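Local atomic coordinates of pectate lyase (Cellvibrio cellulosa, PDB entry 1GXM), a protein that cleaves pectate by anti-beta-elimination, this chain being the catalytic module, a family 10 polysaccharide lyase, of a longer protein. Residues Thr131-Gly136 against Gly216-Gly221; Asn19-Trp24 against Val222-Met227; Ala264-Val269 against Asp300-Ser305; Tyr209-Leu214 against Phe289-Asp294. All blocks are in the same frame, centred on the assembly; numbering follows the deposited sequence.

Contact 1. Residues Thr131-Gly136 against Gly216-Gly221; sequences TFNDNG and GSESVG
Asn133 faces Glu218 and Asn135 faces Gly221 with CA atoms about 6 Å apart, which brings the loop between strand 130-131 and helix 136-148 alongside the turn that leads into helix 219-226, near the centre of the chain and within its pectic acid lyase family region. The side chain of Glu218 carries most of the contact. Its chain is bent at chi2 (-60°), and CG packs 3.8 Å from CA of Asn133 while the carboxylate lies against the loop backbone. There each oxygen receives its own amide: Asp134 N donates to Glu218 OE2 at 2.8 Å, and Asn135 N to Glu218 OE1 at 3.1 Å. Both donors stand above the carboxylate plane, by 56° and 43°. Asp134 has left-handed helical backbone angles, which bring its N-H and the next one to the same side, toward one carboxylate; Asn135 has such angles too. A second, softer link runs through water. OD1 of Asn135 accepts a hydrogen bond from each of two waters; water 1 also donates to Glu218 O, whereas water 2 donates to Ser217 O and accepts from Gly221 N. Behind Glu218, its backbone N is held by Ser215 OG. Two main-chain amides thus grip a buried carboxylate, which probably helps fix the loop's shape just where helix 136-148 begins.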
loop_
_atom_site.group_PDB
_atom_site.type_symbol
_atom_site.label_atom_id
_atom_site.label_comp_id
_atom_site.label_asym_id
_atom_site.label_seq_id
_atom_site.Cartn_x
_atom_site.Cartn_y
_atom_site.Cartn_z
ATOM N N THR A 131 -6.430 -5.380 -1.852
ATOM C CA THR A 131 -5.198 -5.686 -1.125
ATOM C C THR A 131 -4.454 -4.436 -0.764
ATOM O O THR A 131 -3.746 -3.859 -1.563
ATOM C CB THR A 131 -4.334 -6.590 -1.951
ATOM O OG1 THR A 131 -5.052 -7.805 -2.163
ATOM C CG2 THR A 131 -3.080 -6.991 -1.169
ATOM N N PHE A 132 -4.610 -4.027 0.482
ATOM C CA PHE A 132 -3.815 -2.938 1.008
ATOM C C PHE A 132 -2.463 -3.404 1.486
ATOM O O PHE A 132 -1.538 -2.626 1.556
ATOM C CB PHE A 132 -4.552 -2.209 2.121
ATOM C CG PHE A 132 -5.828 -1.587 1.666
ATOM C CD1 PHE A 132 -5.816 -0.592 0.715
ATOM C CD2 PHE A 132 -7.053 -1.990 2.159
ATOM C CE1 PHE A 132 -6.977 -0.009 0.286
ATOM C CE2 PHE A 132 -8.212 -1.415 1.716
ATOM C CZ PHE A 132 -8.173 -0.421 0.792
ATOM N N ASN A 133 -2.345 -4.693 1.751
ATOM C CA ASN A 133 -1.117 -5.328 2.162
ATOM C C ASN A 133 0.061 -4.883 1.345
ATOM O O ASN A 133 -0.010 -4.796 0.130
ATOM C CB ASN A 133 -1.265 -6.839 2.021
ATOM C CG ASN A 133 -0.202 -7.585 2.753
ATOM O OD1 ASN A 133 -0.183 -7.590 3.979
ATOM N ND2 ASN A 133 0.685 -8.231 2.028
ATOM N N ASP A 134 1.165 -4.625 2.038
ATOM C CA ASP A 134 2.408 -4.173 1.419
ATOM C C ASP A 134 2.215 -2.927 0.573
ATOM O O ASP A 134 2.865 -2.729 -0.442
ATOM C CB ASP A 134 3.014 -5.280 0.567
ATOM C CG ASP A 134 4.532 -5.243 0.627
ATOM O OD1 ASP A 134 5.170 -5.996 -0.120
ATOM O OD2 ASP A 134 5.166 -4.481 1.392
ATOM N N ASN A 135 1.313 -2.071 1.013
ATOM C CA ASN A 135 0.980 -0.829 0.337
ATOM C C ASN A 135 0.515 -1.021 -1.100
ATOM O O ASN A 135 0.565 -0.093 -1.883
ATOM C CB ASN A 135 2.169 0.138 0.394
ATOM C CG ASN A 135 2.469 0.578 1.775
ATOM O OD1 ASN A 135 1.555 0.906 2.546
ATOM N ND2 ASN A 135 3.750 0.601 2.119
ATOM N N GLY A 136 0.010 -2.200 -1.429
ATOM C CA GLY A 136 -0.268 -2.510 -2.817
ATOM C C GLY A 136 -1.304 -1.594 -3.446
ATOM O O GLY A 136 -1.032 -0.853 -4.381
ATOM N N GLY A 216 -2.539 -1.590 11.558
ATOM C CA GLY A 216 -1.667 -0.510 11.948
ATOM C C GLY A 216 -0.615 -0.228 10.901
ATOM O O GLY A 216 -0.184 0.900 10.754
ATOM N N SER A 217 -0.186 -1.258 10.182
ATOM C CA SER A 217 0.881 -1.127 9.198
ATOM C C SER A 217 0.400 -0.556 7.879
ATOM O O SER A 217 1.028 0.318 7.324
ATOM C CB SER A 217 1.520 -2.486 8.954
ATOM O OG SER A 217 0.519 -3.459 8.737
ATOM N N GLU A 218 -0.712 -1.045 7.367
ATOM C CA GLU A 218 -1.117 -0.690 6.004
ATOM C C GLU A 218 -1.968 0.549 5.942
ATOM O O GLU A 218 -2.094 1.152 4.884
ATOM C CB GLU A 218 -1.847 -1.850 5.309
ATOM C CG GLU A 218 -1.101 -3.166 5.346
ATOM C CD GLU A 218 0.259 -3.146 4.684
ATOM O OE1 GLU A 218 0.630 -2.170 4.016
ATOM O OE2 GLU A 218 0.946 -4.161 4.818
ATOM N N SER A 219 -2.551 0.946 7.058
ATOM C CA SER A 219 -3.450 2.080 7.023
ATOM C C SER A 219 -2.703 3.387 6.807
ATOM O O SER A 219 -3.281 4.330 6.321
ATOM C CB SER A 219 -4.297 2.118 8.270
ATOM O OG SER A 219 -5.211 1.047 8.254
ATOM N N VAL A 220 -1.407 3.423 7.104
ATOM C CA VAL A 220 -0.576 4.603 6.863
ATOM C C VAL A 220 -0.583 4.962 5.384
ATOM O O VAL A 220 -0.870 6.091 4.993
ATOM C CB VAL A 220 0.867 4.344 7.298
ATOM C CG1 VAL A 220 1.772 5.512 6.929
ATOM C CG2 VAL A 220 0.926 4.041 8.789
ATOM N N GLY A 221 -0.298 3.977 4.542
ATOM C CA GLY A 221 -0.213 4.223 3.120
ATOM C C GLY A 221 -1.547 4.595 2.526
ATOM O O GLY A 221 -1.614 5.353 1.560
HETATM O O HOH W 1 -1.153 1.150 2.336
HETATM O O HOH W 2 1.453 1.763 5.044
#

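Contact 2. Residues Asn19-Trp24 against Val222-Met227; sequences NPAANW and VLAFLM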
loop_
_atom_site.group_PDB
_atom_site.type_symbol
_atom_site.label_atom_id
_atom_site.label_comp_id
_atom_site.label_asym_id
_atom_site.label_seq_id
_atom_site.Cartn_x
_atom_site.Cartn_y
_atom_site.Cartn_z
ATOM N N ASN A 19 4.874 13.333 1.989
ATOM C CA ASN A 19 3.827 12.336 1.851
ATOM C C ASN A 19 4.469 10.977 1.612
ATOM O O ASN A 19 5.226 10.816 0.662
ATOM C CB ASN A 19 2.897 12.701 0.708
ATOM C CG ASN A 19 1.793 11.685 0.517
ATOM O OD1 ASN A 19 2.053 10.514 0.269
ATOM N ND2 ASN A 19 0.550 12.136 0.612
ATOM N N PRO A 20 4.222 10.008 2.483
ATOM C CA PRO A 20 4.894 8.709 2.368
ATOM C C PRO A 20 4.735 8.016 1.018
ATOM O O PRO A 20 5.652 7.353 0.532
ATOM C CB PRO A 20 4.250 7.885 3.485
ATOM C CG PRO A 20 3.834 8.871 4.464
ATOM C CD PRO A 20 3.406 10.075 3.708
ATOM N N ALA A 21 3.547 8.117 0.434
ATOM C CA ALA A 21 3.289 7.490 -0.857
ATOM C C ALA A 21 4.067 8.180 -1.978
ATOM O O ALA A 21 4.622 7.533 -2.851
ATOM C CB ALA A 21 1.806 7.509 -1.140
ATOM N N ALA A 22 4.106 9.499 -1.945
ATOM C CA ALA A 22 4.882 10.258 -2.902
ATOM C C ALA A 22 6.374 9.962 -2.730
ATOM O O ALA A 22 7.115 9.855 -3.713
ATOM C CB ALA A 22 4.641 11.736 -2.709
ATOM N N ASN A 23 6.821 9.826 -1.488
ATOM C CA ASN A 23 8.219 9.506 -1.228
ATOM C C ASN A 23 8.539 8.128 -1.814
ATOM O O ASN A 23 9.587 7.914 -2.435
ATOM C CB ASN A 23 8.512 9.504 0.262
ATOM C CG ASN A 23 8.625 10.892 0.864
ATOM O OD1 ASN A 23 8.587 11.045 2.091
ATOM N ND2 ASN A 23 8.778 11.894 0.030
ATOM N N TRP A 24 7.641 7.174 -1.617
ATOM C CA TRP A 24 7.842 5.854 -2.180
ATOM C C TRP A 24 7.984 5.936 -3.705
ATOM O O TRP A 24 8.869 5.322 -4.313
ATOM C CB TRP A 24 6.691 4.892 -1.802
ATOM C CG TRP A 24 6.766 3.706 -2.652
ATOM C CD1 TRP A 24 7.567 2.624 -2.466
ATOM C CD2 TRP A 24 6.121 3.530 -3.898
ATOM N NE1 TRP A 24 7.448 1.774 -3.530
ATOM C CE2 TRP A 24 6.563 2.307 -4.425
ATOM C CE3 TRP A 24 5.187 4.278 -4.637
ATOM C CZ2 TRP A 24 6.121 1.822 -5.649
ATOM C CZ3 TRP A 24 4.751 3.781 -5.852
ATOM C CH2 TRP A 24 5.226 2.582 -6.341
ATOM N N VAL A 222 -2.619 4.034 3.061
ATOM C CA VAL A 222 -3.954 4.382 2.567
ATOM C C VAL A 222 -4.211 5.861 2.850
ATOM O O VAL A 222 -4.669 6.610 1.999
ATOM C CB VAL A 222 -5.037 3.526 3.222
ATOM C CG1 VAL A 222 -6.404 3.959 2.721
ATOM C CG2 VAL A 222 -4.837 2.053 2.916
ATOM N N LEU A 223 -3.921 6.288 4.069
ATOM C CA LEU A 223 -4.048 7.700 4.413
ATOM C C LEU A 223 -3.161 8.583 3.550
ATOM O O LEU A 223 -3.567 9.633 3.086
ATOM C CB LEU A 223 -3.759 7.920 5.890
ATOM C CG LEU A 223 -4.815 7.314 6.794
ATOM C CD1 LEU A 223 -4.337 7.276 8.247
ATOM C CD2 LEU A 223 -6.143 8.043 6.723
ATOM N N ALA A 224 -1.942 8.142 3.323
ATOM C CA ALA A 224 -1.018 8.902 2.503
ATOM C C ALA A 224 -1.596 9.048 1.093
ATOM O O ALA A 224 -1.575 10.133 0.515
ATOM C CB ALA A 224 0.321 8.219 2.470
ATOM N N PHE A 225 -2.119 7.969 0.526
ATOM C CA PHE A 225 -2.771 8.075 -0.772
ATOM C C PHE A 225 -3.940 9.057 -0.739
ATOM O O PHE A 225 -4.072 9.899 -1.618
ATOM C CB PHE A 225 -3.281 6.734 -1.285
ATOM C CG PHE A 225 -4.225 6.908 -2.410
ATOM C CD1 PHE A 225 -3.777 7.363 -3.632
ATOM C CD2 PHE A 225 -5.577 6.759 -2.202
ATOM C CE1 PHE A 225 -4.683 7.635 -4.646
ATOM C CE2 PHE A 225 -6.469 7.039 -3.197
ATOM C CZ PHE A 225 -6.013 7.455 -4.426
ATOM N N LEU A 226 -4.804 8.942 0.251
ATOM C CA LEU A 226 -5.938 9.861 0.339
ATOM C C LEU A 226 -5.496 11.293 0.409
ATOM O O LEU A 226 -6.164 12.164 -0.140
ATOM C CB LEU A 226 -6.842 9.534 1.511
ATOM C CG LEU A 226 -7.679 8.276 1.364
ATOM C CD1 LEU A 226 -8.417 8.071 2.690
ATOM C CD2 LEU A 226 -8.654 8.320 0.202
ATOM N N MET A 227 -4.370 11.541 1.055
ATOM C CA MET A 227 -3.834 12.867 1.202
ATOM C C MET A 227 -3.253 13.427 -0.102
ATOM O O MET A 227 -2.954 14.616 -0.148
ATOM C CB MET A 227 -2.813 12.892 2.334
ATOM C CG MET A 227 -3.482 12.760 3.671
ATOM S SD MET A 227 -2.377 12.512 5.039
ATOM C CE MET A 227 -2.039 14.179 5.560
HETATM O O HOH W 3 -0.237 14.871 0.433
#
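Asn19 and Ala224 meet where the N-terminal end of helix 20-28 runs into helix 219-226; the two short segments cross perpendicularly (-90°), their axes 8.7 Å apart. The polar part of the contact is the work of one amide. ND2 of Asn19 donates to Ala224 O over 2.9 Å in an almost straight bond (169° at the hydrogen), and that oxygen lies practically in the plane of the Asn19 amide. The same nitrogen also donates to water 3, which donates a hydrogen bond to Met227 O, giving an indirect tie to the backbone of Met227. The opposite end of the amide looks back into its own chain: OD1 of Asn19 accepts from Ala22 N at 3.2 Å, with a weaker, more bent bond from Ala21 N. This makes Asn19 a classical N-cap. One side chain therefore both caps its helix and joins it to another, within the helical body of this pectate lyase, which belongs to the six-hairpin clan. Apolar packing centres on the methyl of Ala224, 3.8 Å from Pro20 CD and 4.0 Å from Ala21 CB. Van der Waals contacts with the amide add to this: Ala224 CB lies 3.6 Å from Asn19 OD1, and CB of Met227 is 3.9 Å from Asn19 ND2. Beyond the pair, Phe325 of helix 318-329 touches both Asn19 and Met227, while Tyr139 and Thr142 of helix 136-148 pack on Ala21.

Contact 3. Residues Ala264-Val269 against Asp300-Ser305; sequences ATNPIV and DITQMS
The flat amide of Asn266 has two methyl groups on one of its faces, CG2 of Ile301 and CG2 of Thr302, and a backbone donor tilted toward the other side at the oxygen. Ile301 CG2 sits close under that oxygen, 3.3 Å from Asn266 OD1, and Thr302 CG2 lies 3.9 Å from Asn266 ND2. The donor, Ile268 N, reaches Asn266 OD1 at 2.8 Å, standing 38° above the carbonyl plane; this Asx turn helps fix how the amide is rotated. The second flat group, the carboxylate of Asp300, is met from one face by Thr302 N (3.0 Å to Asp300 OD1) and Thr302 OG1 (2.6 Å to the same atom). The N-H bond makes another Asx turn, at the entry to the 3-10 segment 301-303, and the hydroxyl adds a second bond to the same oxygen. Two side-chain-braced turns thus present hydrocarbon to each other, and their union is purely van der Waals. Ile301, with CG1 anti to the backbone N (chi1 -159°) and CD1 extended (chi2 177°), reaches tip to tip toward the proline ring, its CD1 stopping 3.8 Å from Pro267 CG, and Ile268 CD1 approaches the same methyl at 4.3 Å. Around the contact, Phe290 of strand 290-291 packs on Ile268 and Ile301, Tyr258 of strand 256-258 lines Pro267 and Ile268, and Arg309 of helix 306-311 hydrogen-bonds, through NH2 and NH1, to Ala264 O and Ile301 O, bridging the two loops.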
loop_
_atom_site.group_PDB
_atom_site.type_symbol
_atom_site.label_atom_id
_atom_site.label_comp_id
_atom_site.label_asym_id
_atom_site.label_seq_id
_atom_site.Cartn_x
_atom_site.Cartn_y
_atom_site.Cartn_z
ATOM N N ALA A 264 12.717 -13.254 20.417
ATOM C CA ALA A 264 12.849 -14.628 20.912
ATOM C C ALA A 264 11.894 -14.857 22.062
ATOM O O ALA A 264 11.306 -15.923 22.174
ATOM C CB ALA A 264 14.260 -14.920 21.378
ATOM N N THR A 265 11.749 -13.871 22.946
ATOM C CA THR A 265 10.824 -14.032 24.050
ATOM C C THR A 265 9.707 -13.015 23.998
ATOM O O THR A 265 8.554 -13.386 24.107
ATOM C CB THR A 265 11.511 -14.027 25.429
ATOM O OG1 THR A 265 12.121 -12.768 25.662
ATOM C CG2 THR A 265 12.685 -15.029 25.504
ATOM N N ASN A 266 10.034 -11.735 23.839
ATOM C CA ASN A 266 8.996 -10.712 23.737
ATOM C C ASN A 266 9.578 -9.437 23.153
ATOM O O ASN A 266 10.354 -8.757 23.807
ATOM C CB ASN A 266 8.370 -10.412 25.093
ATOM C CG ASN A 266 7.135 -9.550 24.980
ATOM O OD1 ASN A 266 6.911 -8.920 23.949
ATOM N ND2 ASN A 266 6.337 -9.493 26.033
ATOM N N PRO A 267 9.186 -9.084 21.932
ATOM C CA PRO A 267 9.698 -7.874 21.284
ATOM C C PRO A 267 9.015 -6.605 21.730
ATOM O O PRO A 267 9.438 -5.524 21.315
ATOM C CB PRO A 267 9.392 -8.128 19.817
ATOM C CG PRO A 267 8.138 -8.926 19.841
ATOM C CD PRO A 267 8.210 -9.781 21.073
ATOM N N ILE A 268 7.976 -6.707 22.537
ATOM C CA ILE A 268 7.256 -5.520 22.976
ATOM C C ILE A 268 7.851 -5.124 24.299
ATOM O O ILE A 268 7.626 -5.770 25.329
ATOM C CB ILE A 268 5.759 -5.793 23.090
ATOM C CG1 ILE A 268 5.207 -6.179 21.707
ATOM C CG2 ILE A 268 5.037 -4.545 23.652
ATOM C CD1 ILE A 268 3.796 -6.726 21.728
ATOM N N VAL A 269 8.658 -4.083 24.249
ATOM C CA VAL A 269 9.484 -3.734 25.396
ATOM C C VAL A 269 9.322 -2.285 25.789
ATOM O O VAL A 269 9.015 -1.450 24.964
ATOM C CB VAL A 269 10.970 -4.039 25.124
ATOM C CG1 VAL A 269 11.145 -5.515 24.849
ATOM C CG2 VAL A 269 11.521 -3.197 24.001
ATOM N N ASP A 300 -1.546 -12.136 24.167
ATOM C CA ASP A 300 -0.247 -12.179 24.819
ATOM C C ASP A 300 0.730 -12.798 23.828
ATOM O O ASP A 300 0.634 -13.956 23.476
ATOM C CB ASP A 300 -0.370 -12.995 26.101
ATOM C CG ASP A 300 0.913 -13.141 26.848
ATOM O OD1 ASP A 300 1.995 -12.813 26.310
ATOM O OD2 ASP A 300 0.915 -13.607 28.020
ATOM N N ILE A 301 1.687 -12.001 23.378
ATOM C CA ILE A 301 2.560 -12.444 22.307
ATOM C C ILE A 301 3.461 -13.614 22.725
ATOM O O ILE A 301 3.983 -14.347 21.879
ATOM C CB ILE A 301 3.382 -11.264 21.766
ATOM C CG1 ILE A 301 3.879 -11.574 20.361
ATOM C CG2 ILE A 301 4.537 -10.890 22.730
ATOM C CD1 ILE A 301 4.647 -10.438 19.736
ATOM N N THR A 302 3.616 -13.810 24.026
ATOM C CA THR A 302 4.434 -14.911 24.530
ATOM C C THR A 302 3.755 -16.263 24.341
ATOM O O THR A 302 4.412 -17.285 24.442
ATOM C CB THR A 302 4.828 -14.689 26.019
ATOM O OG1 THR A 302 3.667 -14.756 26.846
ATOM C CG2 THR A 302 5.392 -13.301 26.247
ATOM N N GLN A 303 2.463 -16.250 24.022
ATOM C CA GLN A 303 1.697 -17.464 23.704
ATOM C C GLN A 303 1.918 -17.938 22.267
ATOM O O GLN A 303 1.472 -19.022 21.887
ATOM C CB GLN A 303 0.190 -17.225 23.901
ATOM C CG GLN A 303 -0.449 -16.923 25.220
ATOM C CD GLN A 303 -1.960 -16.706 25.015
ATOM O OE1 GLN A 303 -2.447 -15.558 24.963
ATOM N NE2 GLN A 303 -2.686 -17.802 24.830
ATOM N N MET A 304 2.556 -17.105 21.454
ATOM C CA MET A 304 2.762 -17.402 20.050
ATOM C C MET A 304 3.871 -18.410 19.840
ATOM O O MET A 304 4.811 -18.466 20.626
ATOM C CB MET A 304 3.173 -16.104 19.337
ATOM C CG MET A 304 3.120 -16.176 17.828
ATOM S SD MET A 304 3.647 -14.620 17.116
ATOM C CE MET A 304 2.295 -13.611 17.588
ATOM N N SER A 305 3.807 -19.165 18.753
ATOM C CA SER A 305 4.927 -19.992 18.345
ATOM C C SER A 305 6.170 -19.137 18.167
ATOM O O SER A 305 6.113 -17.994 17.728
ATOM C CB SER A 305 4.640 -20.731 17.050
ATOM O OG SER A 305 4.490 -19.862 15.954
#

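Contact 4. Residues Tyr209-Leu214 against Phe289-Asp294; sequences YELESL and FFSDRD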
loop_
_atom_site.group_PDB
_atom_site.type_symbol
_atom_site.label_atom_id
_atom_site.label_comp_id
_atom_site.label_asym_id
_atom_site.label_seq_id
_atom_site.Cartn_x
_atom_site.Cartn_y
_atom_site.Cartn_z
ATOM N N TYR A 209 -2.202 -16.265 9.701
ATOM C CA TYR A 209 -1.904 -15.421 10.854
ATOM C C TYR A 209 -2.273 -13.975 10.589
ATOM O O TYR A 209 -1.897 -13.099 11.356
ATOM C CB TYR A 209 -0.405 -15.557 11.232
ATOM C CG TYR A 209 0.483 -15.548 10.020
ATOM C CD1 TYR A 209 0.919 -14.362 9.440
ATOM C CD2 TYR A 209 0.854 -16.753 9.405
ATOM C CE1 TYR A 209 1.698 -14.371 8.276
ATOM C CE2 TYR A 209 1.611 -16.755 8.255
ATOM C CZ TYR A 209 2.018 -15.570 7.689
ATOM O OH TYR A 209 2.797 -15.585 6.551
ATOM N N GLU A 210 -3.013 -13.722 9.507
ATOM C CA GLU A 210 -3.434 -12.389 9.096
ATOM C C GLU A 210 -4.950 -12.316 9.146
ATOM O O GLU A 210 -5.622 -12.663 8.206
ATOM C CB GLU A 210 -2.901 -12.085 7.706
ATOM C CG GLU A 210 -1.390 -11.970 7.743
ATOM C CD GLU A 210 -0.729 -11.861 6.405
ATOM O OE1 GLU A 210 -1.240 -12.396 5.407
ATOM O OE2 GLU A 210 0.339 -11.231 6.346
ATOM N N LEU A 211 -5.474 -11.888 10.278
ATOM C CA LEU A 211 -6.891 -11.979 10.543
ATOM C C LEU A 211 -7.582 -10.666 10.252
ATOM O O LEU A 211 -6.970 -9.635 10.069
ATOM C CB LEU A 211 -7.098 -12.397 11.988
ATOM C CG LEU A 211 -6.396 -13.666 12.443
ATOM C CD1 LEU A 211 -6.834 -13.999 13.845
ATOM C CD2 LEU A 211 -6.745 -14.829 11.545
ATOM N N GLU A 212 -8.895 -10.715 10.283
ATOM C CA GLU A 212 -9.710 -9.523 10.156
ATOM C C GLU A 212 -9.394 -8.596 11.312
ATOM O O GLU A 212 -9.378 -9.004 12.459
ATOM C CB GLU A 212 -11.204 -9.861 10.181
ATOM C CG GLU A 212 -11.625 -10.979 9.218
ATOM C CD GLU A 212 -11.592 -12.377 9.848
ATOM O OE1 GLU A 212 -10.697 -12.701 10.675
ATOM O OE2 GLU A 212 -12.480 -13.199 9.528
ATOM N N SER A 213 -9.176 -7.339 10.978
ATOM C CA SER A 213 -8.554 -6.417 11.893
ATOM C C SER A 213 -8.456 -5.055 11.284
ATOM O O SER A 213 -8.637 -4.892 10.083
ATOM C CB SER A 213 -7.151 -6.890 12.214
ATOM O OG SER A 213 -6.421 -7.094 11.027
ATOM N N LEU A 214 -8.177 -4.065 12.119
ATOM C CA LEU A 214 -7.597 -2.820 11.614
ATOM C C LEU A 214 -6.100 -2.984 11.527
ATOM O O LEU A 214 -5.449 -3.494 12.445
ATOM C CB LEU A 214 -7.927 -1.661 12.532
ATOM C CG LEU A 214 -9.420 -1.425 12.708
ATOM C CD1 LEU A 214 -9.632 -0.320 13.712
ATOM C CD2 LEU A 214 -10.072 -1.076 11.411
ATOM N N PHE A 289 -3.739 -7.353 18.811
ATOM C CA PHE A 289 -3.786 -8.792 18.958
ATOM C C PHE A 289 -2.784 -9.490 18.075
ATOM O O PHE A 289 -2.124 -8.903 17.232
ATOM C CB PHE A 289 -5.197 -9.353 18.750
ATOM C CG PHE A 289 -5.657 -9.355 17.331
ATOM C CD1 PHE A 289 -5.338 -10.402 16.483
ATOM C CD2 PHE A 289 -6.496 -8.382 16.862
ATOM C CE1 PHE A 289 -5.781 -10.436 15.186
ATOM C CE2 PHE A 289 -6.941 -8.425 15.541
ATOM C CZ PHE A 289 -6.601 -9.480 14.726
ATOM N N PHE A 290 -2.656 -10.772 18.367
ATOM C CA PHE A 290 -1.716 -11.645 17.709
ATOM C C PHE A 290 -2.416 -12.858 17.152
ATOM O O PHE A 290 -3.506 -13.213 17.559
ATOM C CB PHE A 290 -0.641 -12.070 18.705
ATOM C CG PHE A 290 -0.075 -10.923 19.469
ATOM C CD1 PHE A 290 0.757 -10.015 18.841
ATOM C CD2 PHE A 290 -0.435 -10.695 20.771
ATOM C CE1 PHE A 290 1.232 -8.907 19.534
ATOM C CE2 PHE A 290 0.042 -9.597 21.465
ATOM C CZ PHE A 290 0.873 -8.706 20.845
ATOM N N SER A 291 -1.728 -13.508 16.239
ATOM C CA SER A 291 -2.218 -14.733 15.638
ATOM C C SER A 291 -1.054 -15.703 15.466
ATOM O O SER A 291 0.041 -15.489 15.994
ATOM C CB SER A 291 -2.978 -14.422 14.352
ATOM O OG SER A 291 -3.559 -15.590 13.818
ATOM N N ASP A 292 -1.288 -16.782 14.750
ATOM C CA ASP A 292 -0.280 -17.800 14.608
ATOM C C ASP A 292 -0.671 -18.655 13.429
ATOM O O ASP A 292 -1.676 -18.398 12.791
ATOM C CB ASP A 292 -0.223 -18.614 15.898
ATOM C CG ASP A 292 1.149 -19.164 16.210
ATOM O OD1 ASP A 292 1.958 -19.380 15.282
ATOM O OD2 ASP A 292 1.438 -19.432 17.397
ATOM N N ARG A 293 0.116 -19.687 13.153
ATOM C CA ARG A 293 -0.127 -20.492 11.966
ATOM C C ARG A 293 -1.416 -21.267 12.027
ATOM O O ARG A 293 -1.929 -21.642 10.977
ATOM C CB ARG A 293 1.063 -21.395 11.691
ATOM C CG ARG A 293 2.256 -20.571 11.239
ATOM C CD ARG A 293 3.223 -21.321 10.411
ATOM N NE ARG A 293 4.397 -20.562 10.001
ATOM C CZ ARG A 293 4.550 -19.955 8.831
ATOM N NH1 ARG A 293 3.586 -19.948 7.911
ATOM N NH2 ARG A 293 5.689 -19.335 8.571
ATOM N N ASP A 294 -1.967 -21.457 13.229
ATOM C CA ASP A 294 -3.267 -22.107 13.378
ATOM C C ASP A 294 -4.443 -21.162 13.166
ATOM O O ASP A 294 -5.576 -21.576 13.259
ATOM C CB ASP A 294 -3.395 -22.803 14.720
ATOM C CG ASP A 294 -3.331 -21.864 15.896
ATOM O OD1 ASP A 294 -3.017 -20.653 15.753
ATOM O OD2 ASP A 294 -3.603 -22.278 17.034
HETATM O O HOH W 4 2.822 -18.064 5.149
#
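Phe289 pushes its ring into the bend formed by Leu211, Glu212 and Ser213. Its CZ is 3.6 Å from Glu212 O, which lies at the ring edge near its plane, and equally far from Ser213 CB; on the neighbouring rim atom, Phe289 CE1 meets Leu211 CD1 at 3.9 Å. Ser213 OG donates to Leu211 O at 2.8 Å, a bond that closes the bend within its own segment. Next to face the loop is Ser291, whose OG, anti to the backbone N (chi1 -175°), packs 3.4 Å from Tyr209 CA and close to Leu211 CD1. The hydroxyl's polar partner is Ser296 O. Residues 209-214 pack beside the small two-stranded antiparallel pair 290-291/297-298, Leu211 also touching Lys297; residues 209-213 and 289-293 run roughly counter to each other, 150° apart. At Asp292 the backbone takes over: its carbonyl O comes within 3.5 Å of Tyr209 CB, while the carboxylate turns elsewhere, to Ser305 OG and to Arg293 N. Arg293 then extends beside Tyr209, pointing the same way, with guanidinium and ring planes 83° apart and NH1 3.8 Å from Tyr209 CE2. Water 4 lies in the ring plane and joins Tyr209 OH to Arg293 NH1, the latter bond weak. Glu307 forms a salt bridge with Arg293 NE, and Arg308 makes a cation-pi contact with Tyr209.

Overall arrangement
Contacts 1 and 2 share helix 219-226, with centres 11 Å apart, and Phe132 CD1 touches Val222 CG2 at 3.6 Å between them. Contact 2, closing the longer loop, encloses contact 1 along the chain. Contacts 1 and 4 cross along the chain; 209-214 comes just before 216-221, although the two centres are 15 Å apart. Contacts 3 and 4, 14 Å apart, interlock in sequence and touch through Phe290 and Met304. Contacts 2 and 3 stand farthest apart, about 31 Å between centres. The series thus runs from the helical body of the catalytic module to a peripheral region of small strands, with residues 209-221 one of the links between them.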